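Local coordinates for protein phytase (Citrobacter braakii, PDB 3ZHC) that is a bacterial phytase of the histidine phosphatase superfamily, branch 2, built from an alpha/beta domain and a mainly helical domain, at residues M28-V33 and E357-T362; V54-W59 and V191-Q196; R186-V191 and T237-F242; T366-V371 and E405-G410. The protein carries 2 engineered substitutions. All coordinates share one frame; numbering follows the deposited sequence.

Contact 1 of 4, residues M28-V33 and E357-T362; sequences MKLERV and EKWKRT
With CG anti to the backbone N (chi1 -172°), L30 lays its CD1 methyl over one face of the W359 indole, 3.6 Å from W359 CE2, in a CH-pi contact. M28 crosses the root of the indole at about a right angle. Its chain bends at chi2 and chi3, bringing M28 CE to 3.4 Å from W359 CB. M28 SD rests against R361 CA and CB. E357 fixes the rotation of the indole: W359 NE1 donates, near the ring plane, to the anti lone pair of E357 OE1 at 2.9 Å. The other oxygen of E357 pairs with K395. Strands 28-38 and 353-361 are antiparallel neighbours in the mixed central sheet. A classic beta bulge, E31 and R32 facing K358, breaks their ladder. E31 N bonds to K358 O at 2.9 Å, while R32 N reaches the same oxygen only weakly. K358 N returns a straight bond to R32 O at 2.7 Å. On the opposite face K358 runs alongside R32, with K358 NZ over the guanidinium, 3.7 Å from R32 CZ. These like charges lie close. Main-chain oxygens of A299 and T302 take the guanidinium and that of L300 takes K358 NZ, which probably eases their repulsion.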
# COMPACT_ATOMS: atom_id res chain seq x y z
N MET B 28 -23.84 -23.58 -3.63
CA MET B 28 -23.14 -23.34 -2.34
C MET B 28 -24.12 -22.79 -1.33
O MET B 28 -24.72 -21.76 -1.58
CB MET B 28 -21.98 -22.36 -2.53
CG MET B 28 -20.82 -22.92 -3.35
SD MET B 28 -19.78 -24.10 -2.45
CE MET B 28 -18.86 -23.01 -1.41
N LYS B 29 -24.26 -23.48 -0.18
CA LYS B 29 -25.16 -23.09 0.89
C LYS B 29 -24.38 -22.65 2.15
O LYS B 29 -23.50 -23.38 2.62
CB LYS B 29 -26.08 -24.26 1.25
CG LYS B 29 -27.21 -23.90 2.26
CD LYS B 29 -27.75 -25.13 3.00
CE LYS B 29 -28.68 -24.70 4.15
NZ LYS B 29 -29.05 -25.83 5.04
N LEU B 30 -24.73 -21.47 2.69
CA LEU B 30 -24.12 -20.94 3.92
C LEU B 30 -24.75 -21.62 5.11
O LEU B 30 -25.96 -21.52 5.30
CB LEU B 30 -24.33 -19.42 4.01
CG LEU B 30 -23.60 -18.64 5.12
CD1 LEU B 30 -22.11 -18.75 4.95
CD2 LEU B 30 -24.02 -17.19 5.10
N GLU B 31 -23.93 -22.30 5.92
CA GLU B 31 -24.43 -23.06 7.10
C GLU B 31 -24.09 -22.44 8.46
O GLU B 31 -24.89 -22.55 9.38
CB GLU B 31 -23.93 -24.52 7.03
CG GLU B 31 -24.75 -25.40 6.04
CD GLU B 31 -24.47 -26.90 6.18
OE1 GLU B 31 -23.31 -27.29 6.49
OE2 GLU B 31 -25.42 -27.70 5.96
N ARG B 32 -22.91 -21.81 8.58
CA ARG B 32 -22.44 -21.20 9.84
C ARG B 32 -21.54 -19.99 9.61
O ARG B 32 -20.82 -19.94 8.62
CB ARG B 32 -21.65 -22.20 10.68
CG ARG B 32 -22.32 -23.49 10.97
CD ARG B 32 -21.49 -24.34 11.85
NE ARG B 32 -22.07 -25.66 12.06
CZ ARG B 32 -21.52 -26.62 12.81
NH1 ARG B 32 -20.35 -26.43 13.44
NH2 ARG B 32 -22.15 -27.80 12.93
N VAL B 33 -21.59 -19.03 10.54
CA VAL B 33 -20.73 -17.85 10.51
C VAL B 33 -20.18 -17.53 11.91
O VAL B 33 -20.88 -17.65 12.90
CB VAL B 33 -21.44 -16.58 9.92
CG1 VAL B 33 -20.53 -15.32 9.97
CG2 VAL B 33 -21.90 -16.83 8.49
N GLU B 357 -16.95 -17.73 7.31
CA GLU B 357 -18.17 -18.34 6.77
C GLU B 357 -17.96 -19.80 6.41
O GLU B 357 -17.02 -20.11 5.73
CB GLU B 357 -18.60 -17.59 5.51
CG GLU B 357 -19.07 -16.16 5.74
CD GLU B 357 -19.16 -15.35 4.45
OE1 GLU B 357 -19.05 -15.93 3.35
OE2 GLU B 357 -19.32 -14.12 4.54
N LYS B 358 -18.86 -20.68 6.88
CA LYS B 358 -18.84 -22.11 6.53
C LYS B 358 -19.88 -22.34 5.42
O LYS B 358 -21.09 -22.21 5.66
CB LYS B 358 -19.15 -22.99 7.73
CG LYS B 358 -19.02 -24.51 7.46
CD LYS B 358 -19.28 -25.28 8.72
CE LYS B 358 -19.24 -26.74 8.50
NZ LYS B 358 -19.72 -27.48 9.73
N TRP B 359 -19.38 -22.68 4.23
CA TRP B 359 -20.20 -22.99 3.06
C TRP B 359 -20.19 -24.50 2.79
O TRP B 359 -19.12 -25.14 2.86
CB TRP B 359 -19.68 -22.25 1.84
CG TRP B 359 -19.84 -20.80 1.90
CD1 TRP B 359 -18.97 -19.90 2.46
CD2 TRP B 359 -20.93 -20.04 1.39
NE1 TRP B 359 -19.46 -18.62 2.33
CE2 TRP B 359 -20.66 -18.67 1.67
CE3 TRP B 359 -22.12 -20.38 0.71
CZ2 TRP B 359 -21.55 -17.64 1.30
CZ3 TRP B 359 -23.00 -19.34 0.33
CH2 TRP B 359 -22.71 -17.99 0.63
N LYS B 360 -21.37 -25.07 2.46
CA LYS B 360 -21.49 -26.48 2.07
C LYS B 360 -21.72 -26.52 0.57
O LYS B 360 -22.65 -25.88 0.07
CB LYS B 360 -22.64 -27.18 2.79
CG LYS B 360 -22.70 -28.73 2.53
CD LYS B 360 -23.91 -29.41 3.19
CE LYS B 360 -25.22 -29.12 2.43
NZ LYS B 360 -26.40 -29.93 2.97
N ARG B 361 -20.88 -27.27 -0.15
CA ARG B 361 -21.05 -27.48 -1.59
C ARG B 361 -22.15 -28.54 -1.72
O ARG B 361 -22.02 -29.63 -1.16
CB ARG B 361 -19.76 -27.95 -2.22
CG ARG B 361 -19.80 -28.16 -3.75
CD ARG B 361 -18.54 -28.90 -4.23
NE ARG B 361 -17.44 -28.03 -4.63
CZ ARG B 361 -16.15 -28.41 -4.73
NH1 ARG B 361 -15.76 -29.68 -4.44
NH2 ARG B 361 -15.24 -27.52 -5.11
N THR B 362 -23.22 -28.19 -2.44
CA THR B 362 -24.40 -29.08 -2.61
C THR B 362 -24.10 -30.40 -3.31
O THR B 362 -24.60 -31.45 -2.90
CB THR B 362 -25.53 -28.37 -3.42
OG1 THR B 362 -25.76 -27.07 -2.89
CG2 THR B 362 -26.84 -29.19 -3.37
O HOH W 1 -23.12 -27.03 9.27

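Contact 2 of 4, residues V54-W59 and V191-Q196; sequences VTPDQW and VLNFSQ. With FMT (formic acid), chain P.
T55 makes the tight centre of this contact. Its OG1 is anti to the backbone N (chi1 176°) and donates to L192 O at 2.7 Å, in the carbonyl plane on a lone pair. The same hydroxyl accepts from D57 N at 3.1 Å, so one oxygen is gripped by two bonds. P56 follows closely, with P56 CD only 3.1 Å from N193 O. V54 O meets the edge of the F194 ring at CD1, 3.4 Å away, and V54 CG1 lies beyond it against F194 CE1. L192 CB packs on V54 O, while L192 CD2 reaches W59 CZ2 at 4.0 Å. W59 NE1 bonds to M51 O, which holds the indole. The D57 N bond to T55 OG1 makes an ST turn. A Schellman motif ends helix 182-192: N193 is its C-prime residue with phi 51°, F194 N bonds to E189 O, and N193 N bonds to N190 O. The other side is looser. D57 and N193 do not touch directly; a water donates to D57 OD2 and accepts from N193 ND2. D57 OD2 also has a salt bridge to R257. Q196 is exposed, with CB lying alongside P56 CG. Beside it S195, which does not touch 54-59, holds formic acid, probably from the crystallisation liquor, through N and OG in the conformer given, with OG 2.7 Å from FMT O2; K208 also bonds to it.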
# COMPACT_ATOMS: atom_id res chain seq x y z
N VAL B 54 2.39 18.20 23.05
CA VAL B 54 2.88 17.99 21.63
C VAL B 54 2.08 18.81 20.62
O VAL B 54 2.27 18.67 19.41
CB VAL B 54 2.94 16.48 21.22
CG1 VAL B 54 3.96 15.76 22.08
CG2 VAL B 54 1.57 15.83 21.29
N THR B 55 1.18 19.67 21.10
CA THR B 55 0.48 20.62 20.24
C THR B 55 0.17 21.89 21.01
O THR B 55 -0.16 21.82 22.20
CB THR B 55 -0.81 20.01 19.65
OG1 THR B 55 -1.49 21.01 18.88
CG2 THR B 55 -1.75 19.45 20.76
N PRO B 56 0.27 23.08 20.35
CA PRO B 56 -0.17 24.31 21.01
C PRO B 56 -1.71 24.43 21.11
O PRO B 56 -2.21 25.29 21.81
CB PRO B 56 0.38 25.41 20.11
CG PRO B 56 0.41 24.78 18.76
CD PRO B 56 0.83 23.37 19.01
N ASP B 57 -2.44 23.57 20.41
CA ASP B 57 -3.91 23.59 20.44
C ASP B 57 -4.45 22.73 21.57
O ASP B 57 -3.71 22.02 22.22
CB ASP B 57 -4.43 23.18 19.08
CG ASP B 57 -3.94 24.13 17.99
OD1 ASP B 57 -4.39 25.28 17.97
OD2 ASP B 57 -3.10 23.73 17.16
N GLN B 58 -5.76 22.82 21.78
CA GLN B 58 -6.49 22.06 22.81
C GLN B 58 -7.26 20.92 22.17
O GLN B 58 -7.82 21.09 21.09
CB GLN B 58 -7.49 22.94 23.59
CG GLN B 58 -6.88 23.87 24.61
CD GLN B 58 -6.16 25.05 23.99
OE1 GLN B 58 -6.74 25.80 23.19
NE2 GLN B 58 -4.88 25.23 24.37
N TRP B 59 -7.29 19.78 22.85
CA TRP B 59 -8.01 18.60 22.34
C TRP B 59 -9.53 18.71 22.58
O TRP B 59 -9.94 19.13 23.66
CB TRP B 59 -7.48 17.32 22.99
CG TRP B 59 -6.09 17.01 22.55
CD1 TRP B 59 -4.91 17.42 23.13
CD2 TRP B 59 -5.73 16.22 21.43
NE1 TRP B 59 -3.84 16.92 22.43
CE2 TRP B 59 -4.31 16.18 21.38
CE3 TRP B 59 -6.46 15.53 20.45
CZ2 TRP B 59 -3.61 15.49 20.39
CZ3 TRP B 59 -5.76 14.83 19.46
CH2 TRP B 59 -4.36 14.82 19.44
N VAL B 191 -0.01 18.39 11.34
CA VAL B 191 -1.41 18.36 11.87
C VAL B 191 -1.46 18.87 13.34
O VAL B 191 -2.37 19.62 13.71
CB VAL B 191 -2.02 16.95 11.70
CG1 VAL B 191 -3.36 16.83 12.40
CG2 VAL B 191 -2.17 16.62 10.19
N LEU B 192 -0.48 18.48 14.14
CA LEU B 192 -0.36 18.94 15.52
C LEU B 192 0.20 20.36 15.66
O LEU B 192 0.10 20.94 16.73
CB LEU B 192 0.59 18.01 16.29
CG LEU B 192 0.24 16.56 16.56
CD1 LEU B 192 1.47 15.83 17.04
CD2 LEU B 192 -0.88 16.46 17.57
N ASN B 193 0.78 20.91 14.57
CA ASN B 193 1.60 22.16 14.61
C ASN B 193 2.64 21.97 15.72
O ASN B 193 2.77 22.79 16.61
CB ASN B 193 0.74 23.43 14.78
CG ASN B 193 1.51 24.73 14.39
OD1 ASN B 193 2.50 24.68 13.61
ND2 ASN B 193 1.05 25.89 14.92
N PHE B 194 3.36 20.85 15.61
CA PHE B 194 4.32 20.37 16.62
C PHE B 194 5.44 21.35 16.92
O PHE B 194 5.80 21.51 18.09
CB PHE B 194 4.89 18.99 16.18
CG PHE B 194 5.89 18.39 17.15
CD1 PHE B 194 5.50 18.00 18.43
CD2 PHE B 194 7.24 18.19 16.76
CE1 PHE B 194 6.42 17.44 19.34
CE2 PHE B 194 8.17 17.63 17.65
CZ PHE B 194 7.76 17.25 18.95
N SER B 195 5.97 22.00 15.87
CA SER B 195 7.05 23.00 15.99
C SER B 195 6.73 24.14 16.97
O SER B 195 7.63 24.70 17.59
CB SER B 195 7.37 23.62 14.61
OG SER B 195 7.89 22.64 13.73
N GLN B 196 5.44 24.48 17.10
CA GLN B 196 4.98 25.55 18.00
C GLN B 196 4.49 25.05 19.38
O GLN B 196 3.97 25.84 20.15
CB GLN B 196 3.87 26.35 17.32
CG GLN B 196 4.17 26.82 15.90
CD GLN B 196 5.45 27.60 15.80
OE1 GLN B 196 6.38 27.22 15.05
NE2 GLN B 196 5.55 28.69 16.57
C FMT P . 5.09 21.26 12.63
O1 FMT P . 5.01 21.09 11.45
O2 FMT P . 5.98 20.73 13.28
O HOH W 2 -1.78 25.85 16.09

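Contact 3 of 4, residues R186-V191 and T237-F242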
# COMPACT_ATOMS: atom_id res chain seq x y z
N ARG B 186 6.21 13.64 9.54
CA ARG B 186 6.11 15.06 9.12
C ARG B 186 4.65 15.50 9.02
O ARG B 186 4.31 16.62 9.42
CB ARG B 186 6.81 15.33 7.76
CG ARG B 186 8.33 15.04 7.68
CD ARG B 186 9.15 15.83 8.71
NE ARG B 186 9.16 15.15 10.00
CZ ARG B 186 9.96 14.11 10.33
NH1 ARG B 186 10.86 13.61 9.47
NH2 ARG B 186 9.86 13.57 11.54
N THR B 187 3.79 14.61 8.50
CA THR B 187 2.35 14.92 8.36
C THR B 187 1.70 15.05 9.74
O THR B 187 0.95 16.01 9.99
CB THR B 187 1.61 13.87 7.49
OG1 THR B 187 2.25 13.79 6.21
CG2 THR B 187 0.13 14.26 7.27
N LEU B 188 1.98 14.10 10.63
CA LEU B 188 1.46 14.17 12.02
C LEU B 188 1.91 15.48 12.71
O LEU B 188 1.10 16.16 13.32
CB LEU B 188 1.87 12.94 12.85
CG LEU B 188 1.45 12.93 14.34
CD1 LEU B 188 -0.08 13.10 14.46
CD2 LEU B 188 1.90 11.67 15.00
N GLU B 189 3.20 15.79 12.58
CA GLU B 189 3.78 17.04 13.11
C GLU B 189 3.10 18.30 12.57
O GLU B 189 2.84 19.23 13.33
CB GLU B 189 5.27 17.09 12.82
CG GLU B 189 6.08 16.10 13.69
CD GLU B 189 7.43 15.74 13.10
OE1 GLU B 189 7.90 16.43 12.15
OE2 GLU B 189 8.05 14.76 13.57
N ASN B 190 2.80 18.31 11.25
CA ASN B 190 2.08 19.43 10.63
C ASN B 190 0.65 19.54 11.17
O ASN B 190 0.17 20.65 11.43
CB ASN B 190 2.04 19.27 9.10
CG ASN B 190 1.39 20.46 8.40
OD1 ASN B 190 1.89 21.57 8.44
ND2 ASN B 190 0.24 20.21 7.76
N VAL B 191 -0.01 18.39 11.34
CA VAL B 191 -1.41 18.36 11.87
C VAL B 191 -1.46 18.87 13.34
O VAL B 191 -2.37 19.62 13.71
CB VAL B 191 -2.02 16.95 11.70
CG1 VAL B 191 -3.36 16.83 12.40
CG2 VAL B 191 -2.17 16.62 10.19
N THR B 237 -1.52 6.32 19.06
CA THR B 237 -2.65 6.81 19.83
C THR B 237 -3.29 8.05 19.16
O THR B 237 -4.50 8.07 18.94
CB THR B 237 -2.23 7.15 21.30
OG1 THR B 237 -1.79 5.94 21.95
CG2 THR B 237 -3.37 7.78 22.08
N LEU B 238 -2.47 9.04 18.82
CA LEU B 238 -2.98 10.33 18.26
C LEU B 238 -3.69 10.19 16.94
O LEU B 238 -4.78 10.76 16.77
CB LEU B 238 -1.85 11.36 18.12
CG LEU B 238 -1.14 11.78 19.41
CD1 LEU B 238 -0.25 12.99 19.13
CD2 LEU B 238 -2.11 12.09 20.57
N THR B 239 -3.09 9.44 16.00
CA THR B 239 -3.70 9.23 14.68
C THR B 239 -5.03 8.45 14.79
O THR B 239 -5.97 8.70 14.02
CB THR B 239 -2.72 8.56 13.70
OG1 THR B 239 -2.24 7.34 14.26
CG2 THR B 239 -1.52 9.48 13.41
N GLU B 240 -5.10 7.52 15.75
CA GLU B 240 -6.36 6.80 16.01
C GLU B 240 -7.40 7.77 16.56
O GLU B 240 -8.58 7.68 16.20
CB GLU B 240 -6.13 5.62 16.96
CG GLU B 240 -7.39 4.83 17.37
CD GLU B 240 -8.09 4.06 16.21
OE1 GLU B 240 -7.55 3.98 15.07
OE2 GLU B 240 -9.19 3.53 16.47
N ILE B 241 -6.97 8.69 17.44
CA ILE B 241 -7.89 9.70 18.00
C ILE B 241 -8.48 10.54 16.85
O ILE B 241 -9.68 10.78 16.83
CB ILE B 241 -7.23 10.58 19.10
CG1 ILE B 241 -6.92 9.73 20.34
CG2 ILE B 241 -8.16 11.73 19.51
CD1 ILE B 241 -6.12 10.44 21.42
N PHE B 242 -7.65 10.96 15.91
CA PHE B 242 -8.17 11.73 14.75
C PHE B 242 -9.22 10.93 13.97
O PHE B 242 -10.26 11.48 13.61
CB PHE B 242 -7.07 12.22 13.82
CG PHE B 242 -6.05 13.13 14.48
CD1 PHE B 242 -6.42 14.10 15.43
CD2 PHE B 242 -4.69 13.04 14.12
CE1 PHE B 242 -5.46 14.94 16.03
CE2 PHE B 242 -3.72 13.88 14.71
CZ PHE B 242 -4.11 14.82 15.66
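The ring of F242 is met by two side chains of the facing helix, both near its CE2 corner. L188 crosses F242 at about a right angle. Its CD1 methyl sits at the ring edge, near the ring plane, 3.7 Å from F242 CE2. V191 meets F242 tip to tip, with V191 CG1 3.8 Å from the same CE2 and in touch with CZ as well. F242 CG lies beside its own backbone N, and one ring face rests over L238 O of the preceding turn. L188 CD1 also reaches T239, crossing it at about a right angle, with T239 CG2 4.0 Å away. The T239 hydroxyl is bonded back to S235 O within helix 231-247, which leaves CG2 on the side of the leucine. L238 adds only a distant contact from its CB to L188 CD1. The segments of helices 182-192 and 231-247 cross at 62°, with axes 11.6 Å apart. Other residues pack around it: L267 of helix 260-280 touches L188 and T239, and A254 touches V191 and F242. R186 and E189 do not touch 237-242. R186 NE and NH2 grip the two E189 oxygens side-on, with NE 2.8 Å from OE1, and K208 also pairs with that oxygen. E189 OE2 also accepts from L211 N, so the charged groups find their partners outside the helix interface. Inside the helical domain, the meeting of the two helices therefore rests on shape and the burial of methyls and a ring, without directional polar bonds.

Contact 4 of 4, residues T366-V371 and E405-G410; sequences TDWVQV and EKNSQG
W368 carries the amide of N407 over one face of its indole. N407 ND2 lies over the six-membered ring, 3.1 Å from both W368 CD2 and W368 CE2. N407 OD1 lies nearer the five-membered ring, 3.3 Å from W368 CG. The amide is tilted 39° against the ring and so not parallel to it. N407 CG leaves the backbone at chi1 -93°, away from a staggered position, which suggests some strain. N407 OD1 is buried by the contact and has no partner in the model. The indole is held by W368 NE1, which donates to T366 OG1 at 2.8 Å; the acceptor lies somewhat out of the ring plane. T366 OG1 is also bonded to D364. At the ring edge E405 O lies 4.4 Å from W368 CZ3. K406 CB points away from the strand, and K406 NZ bonds to Q58 of the second subunit. N407 opens a type I beta turn ending at G410, with a weak bond from G410 N to N407 O. C412, disulfide-linked to C403, pairs with V369. The contact lies where a loop packs on a side chain of strand 366-375, just before short strand 412-413 adds antiparallel to it.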
# COMPACT_ATOMS: atom_id res chain seq x y z
N THR B 366 -19.46 -31.27 0.77
CA THR B 366 -18.14 -30.90 1.28
C THR B 366 -18.20 -29.50 1.89
O THR B 366 -18.81 -28.60 1.31
CB THR B 366 -17.05 -30.90 0.17
OG1 THR B 366 -17.51 -30.15 -0.94
CG2 THR B 366 -16.73 -32.31 -0.27
N ASP B 367 -17.56 -29.33 3.05
CA ASP B 367 -17.57 -28.05 3.79
C ASP B 367 -16.32 -27.19 3.49
O ASP B 367 -15.19 -27.69 3.51
CB ASP B 367 -17.69 -28.31 5.28
CG ASP B 367 -18.97 -29.08 5.64
OD1 ASP B 367 -20.06 -28.74 5.11
OD2 ASP B 367 -18.89 -30.03 6.46
N TRP B 368 -16.56 -25.90 3.21
CA TRP B 368 -15.53 -24.93 2.86
C TRP B 368 -15.65 -23.67 3.71
O TRP B 368 -16.75 -23.31 4.14
CB TRP B 368 -15.62 -24.59 1.37
CG TRP B 368 -15.65 -25.84 0.50
CD1 TRP B 368 -16.75 -26.58 0.16
CD2 TRP B 368 -14.53 -26.50 -0.09
NE1 TRP B 368 -16.39 -27.65 -0.62
CE2 TRP B 368 -15.04 -27.63 -0.80
CE3 TRP B 368 -13.15 -26.25 -0.12
CZ2 TRP B 368 -14.20 -28.51 -1.51
CZ3 TRP B 368 -12.31 -27.13 -0.83
CH2 TRP B 368 -12.85 -28.24 -1.52
N VAL B 369 -14.51 -23.01 3.96
CA VAL B 369 -14.44 -21.81 4.79
C VAL B 369 -13.99 -20.60 3.99
O VAL B 369 -12.92 -20.64 3.39
CB VAL B 369 -13.45 -21.99 5.99
CG1 VAL B 369 -13.41 -20.72 6.85
CG2 VAL B 369 -13.83 -23.18 6.82
N GLN B 370 -14.81 -19.53 3.98
CA GLN B 370 -14.45 -18.25 3.34
C GLN B 370 -14.22 -17.21 4.42
O GLN B 370 -14.99 -17.15 5.40
CB GLN B 370 -15.54 -17.76 2.39
CG GLN B 370 -15.01 -16.66 1.44
CD GLN B 370 -16.00 -16.26 0.41
OE1 GLN B 370 -17.13 -15.87 0.73
NE2 GLN B 370 -15.61 -16.33 -0.87
N VAL B 371 -13.17 -16.40 4.25
CA VAL B 371 -12.78 -15.38 5.20
C VAL B 371 -12.92 -14.00 4.55
O VAL B 371 -12.41 -13.78 3.45
CB VAL B 371 -11.33 -15.55 5.71
CG1 VAL B 371 -11.04 -14.55 6.85
CG2 VAL B 371 -11.10 -16.96 6.19
N GLU B 405 -5.94 -27.56 0.72
CA GLU B 405 -7.02 -27.80 -0.21
C GLU B 405 -7.84 -26.52 -0.40
O GLU B 405 -8.36 -25.97 0.58
CB GLU B 405 -7.94 -28.91 0.32
CG GLU B 405 -7.22 -30.22 0.80
CD GLU B 405 -7.99 -30.94 1.95
OE1 GLU B 405 -9.19 -31.28 1.77
OE2 GLU B 405 -7.38 -31.15 3.03
N LYS B 406 -7.94 -26.04 -1.65
CA LYS B 406 -8.72 -24.85 -2.02
C LYS B 406 -9.82 -25.14 -3.07
O LYS B 406 -9.69 -26.07 -3.86
CB LYS B 406 -7.81 -23.73 -2.60
CG LYS B 406 -7.28 -22.65 -1.62
CD LYS B 406 -6.04 -23.06 -0.85
CE LYS B 406 -5.24 -21.81 -0.39
NZ LYS B 406 -4.50 -21.10 -1.54
N ASN B 407 -10.87 -24.31 -3.03
CA ASN B 407 -11.96 -24.31 -4.05
C ASN B 407 -11.55 -23.63 -5.33
O ASN B 407 -10.48 -23.02 -5.40
CB ASN B 407 -13.23 -23.55 -3.52
CG ASN B 407 -14.23 -24.42 -2.87
OD1 ASN B 407 -15.10 -23.94 -2.15
ND2 ASN B 407 -14.14 -25.72 -3.11
N SER B 408 -12.41 -23.74 -6.35
CA SER B 408 -12.26 -22.97 -7.59
C SER B 408 -12.53 -21.49 -7.29
O SER B 408 -11.95 -20.61 -7.93
CB SER B 408 -13.21 -23.48 -8.68
OG SER B 408 -14.58 -23.39 -8.25
N GLN B 409 -13.43 -21.25 -6.32
CA GLN B 409 -13.76 -19.91 -5.82
C GLN B 409 -12.87 -19.45 -4.57
O GLN B 409 -13.28 -18.57 -3.81
CB GLN B 409 -15.26 -19.83 -5.49
CG GLN B 409 -15.88 -18.42 -5.60
CD GLN B 409 -17.42 -18.43 -5.51
OE1 GLN B 409 -18.04 -19.45 -5.14
NE2 GLN B 409 -18.05 -17.28 -5.84
N GLY B 410 -11.69 -20.06 -4.39
CA GLY B 410 -10.71 -19.62 -3.35
C GLY B 410 -10.91 -19.99 -1.87
O GLY B 410 -10.07 -19.65 -1.02

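How the contacts relate
Contacts 1 and 4 sit on one side of the chain's centre, on the same mixed sheet, their own centres about 10 Å apart. Strands 353-361 and 366-375 are neighbours there, joined by W359 with W368 and E357 with Q370 backbone bonds. Contacts 2 and 3 lie across the chain's centre among helices, also about 10 Å apart centre to centre. They share V191 and helix 182-192, and W59 of contact 2 packs on F242 of contact 3. Contact 3 is fully buried and apolar. Contacts 1 and 2 are partly buried. Contact 1 has a backbone ladder; contact 2 has one hydroxyl-to-carbonyl bond beside apolar touches. Contact 4 is a surface contact dominated by one amide over one ring.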